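PDB 2JEK: RV1873 from Mycobacterium tuberculosis, which is of unknown function but folds as an all-helical right-handed superhelix of the DUF1810 family. Local coordinates for residues Q70-L73 and L74-L78. Numbering follows the deposited sequence.
Sequences QHDL and LGPRL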
loop_
_atom_site.group_PDB
_atom_site.type_symbol
_atom_site.label_atom_id
_atom_site.label_comp_id
_atom_site.label_asym_id
_atom_site.label_seq_id
_atom_site.Cartn_x
_atom_site.Cartn_y
_atom_site.Cartn_z
ATOM N N GLN A 70 -7.453 3.176 -10.644
ATOM C CA GLN A 70 -8.616 3.177 -11.540
ATOM C C GLN A 70 -9.302 1.818 -11.582
ATOM O O GLN A 70 -10.491 1.724 -11.910
ATOM C CB GLN A 70 -8.200 3.530 -12.964
ATOM C CG GLN A 70 -7.818 4.976 -13.186
ATOM C CD GLN A 70 -7.303 5.210 -14.596
ATOM O OE1 GLN A 70 -6.436 4.476 -15.091
ATOM N NE2 GLN A 70 -7.835 6.234 -15.253
ATOM N N HIS A 71 -8.550 0.763 -11.275
ATOM C CA HIS A 71 -9.069 -0.602 -11.355
ATOM C C HIS A 71 -10.222 -0.751 -10.374
ATOM O O HIS A 71 -10.084 -0.432 -9.194
ATOM C CB HIS A 71 -7.954 -1.603 -11.039
ATOM C CG HIS A 71 -8.307 -3.023 -11.352
ATOM N ND1 HIS A 71 -9.151 -3.769 -10.561
ATOM C CD2 HIS A 71 -7.919 -3.835 -12.363
ATOM C CE1 HIS A 71 -9.281 -4.979 -11.079
ATOM N NE2 HIS A 71 -8.542 -5.046 -12.172
ATOM N N ASP A 72 -11.377 -1.222 -10.856
ATOM C CA ASP A 72 -12.598 -1.173 -10.045
ATOM C C ASP A 72 -12.658 -2.222 -8.917
ATOM O O ASP A 72 -13.587 -2.226 -8.097
ATOM C CB ASP A 72 -13.844 -1.256 -10.941
ATOM C CG ASP A 72 -15.113 -0.774 -10.239
ATOM O OD1 ASP A 72 -15.046 0.185 -9.439
ATOM O OD2 ASP A 72 -16.186 -1.374 -10.479
ATOM N N LEU A 73 -11.659 -3.110 -8.873
ATOM C CA LEU A 73 -11.480 -3.995 -7.728
ATOM C C LEU A 73 -10.324 -3.501 -6.842
ATOM O O LEU A 73 -10.505 -3.298 -5.645
ATOM C CB LEU A 73 -11.255 -5.454 -8.157
ATOM C CG LEU A 73 -11.330 -6.445 -6.989
ATOM C CD1 LEU A 73 -12.779 -6.647 -6.542
ATOM C CD2 LEU A 73 -10.680 -7.774 -7.346
ATOM N N LEU A 74 -9.165 -3.285 -7.455
ATOM C CA LEU A 74 -7.947 -2.962 -6.694
ATOM C C LEU A 74 -7.967 -1.584 -6.038
ATOM O O LEU A 74 -7.499 -1.425 -4.915
ATOM C CB LEU A 74 -6.712 -3.088 -7.581
ATOM C CG LEU A 74 -6.437 -4.475 -8.170
ATOM C CD1 LEU A 74 -5.326 -4.417 -9.194
ATOM C CD2 LEU A 74 -6.124 -5.477 -7.082
ATOM N N GLY A 75 -8.475 -0.579 -6.750
ATOM C CA GLY A 75 -8.579 0.772 -6.193
ATOM C C GLY A 75 -9.478 0.794 -4.969
ATOM O O GLY A 75 -9.045 1.208 -3.891
ATOM N N PRO A 76 -10.746 0.364 -5.112
ATOM C CA PRO A 76 -11.604 0.321 -3.923
ATOM C C PRO A 76 -11.022 -0.498 -2.772
ATOM O O PRO A 76 -11.177 -0.116 -1.608
ATOM C CB PRO A 76 -12.906 -0.295 -4.448
ATOM C CG PRO A 76 -12.937 0.167 -5.868
ATOM C CD PRO A 76 -11.503 0.019 -6.330
ATOM N N ARG A 77 -10.368 -1.615 -3.083
ATOM C CA ARG A 77 -9.765 -2.431 -2.026
ATOM C C ARG A 77 -8.653 -1.671 -1.297
ATOM O O ARG A 77 -8.534 -1.757 -0.077
ATOM C CB ARG A 77 -9.236 -3.756 -2.580
ATOM C CG ARG A 77 -10.310 -4.789 -2.789
ATOM C CD ARG A 77 -9.700 -6.097 -3.218
ATOM N NE ARG A 77 -10.739 -7.107 -3.361
ATOM C CZ ARG A 77 -10.516 -8.359 -3.734
ATOM N NH1 ARG A 77 -9.288 -8.769 -4.023
ATOM N NH2 ARG A 77 -11.534 -9.201 -3.815
ATOM N N LEU A 78 -7.833 -0.932 -2.040
ATOM C CA LEU A 78 -6.758 -0.164 -1.416
ATOM C C LEU A 78 -7.309 0.918 -0.495
ATOM O O LEU A 78 -6.780 1.150 0.596
ATOM C CB LEU A 78 -5.817 0.418 -2.477
ATOM C CG LEU A 78 -4.632 1.219 -1.932
ATOM C CD1 LEU A 78 -3.726 0.350 -1.059
ATOM C CD2 LEU A 78 -3.814 1.833 -3.044
#
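His71 leaves the helical path, and its carbonyl O accepts from Gly75 N at 2.9 Å as helix 74-87 begins. This is a helix N-terminal cap, made by a histidine in the short loop after helix 62-70. The His71 side chain does the capping. Its CG lies anti to the backbone N (chi1 -169°), which brings ND1 within reach of the backbone N-H groups of Leu73 and Leu74. ND1 accepts both. Leu74 N donates to His71 ND1 at 3.1 Å, nearly straight, and the bond from Leu73 N, within the loop, is more bent. Neither donor lies in the ring plane; the tilt out of it is 29° for Leu74 N and 24° for Leu73 N. Two bonds on one nitrogen are consistent with ND1 as the unprotonated nitrogen, and they help set the rotation of the imidazole. Leu74 also packs on the ring. Leu74 CG sits over one face in a CH-pi contact, 4.0 Å from the centroid of the His71 ring and shifted toward the rim. Leu10 and Val14 touch the same histidine, and Leu74 reaches Phe13, so the cap packs against helix 11-17 and the loop before it.

Pro76 suits the first turn, where its nitrogen, which bears no hydrogen, leaves no helical bond missing. Pro76 CD lies 3.2 Å from His71 O, and Pro76 CG lies 3.3 Å from Asp72 O. One residue on, Arg77 N donates to Leu73 O at 3.1 Å, an early bond of the helical ladder. The extended Arg77 side chain runs back past Leu73. Arg77 NH1 is hydrogen-bonded to Gln17 OE1, and Tyr21 makes a cation-pi contact with the arginine. Leu73 CD2 rests over the centre of one guanidinium face, 3.7 Å from Arg77 CZ.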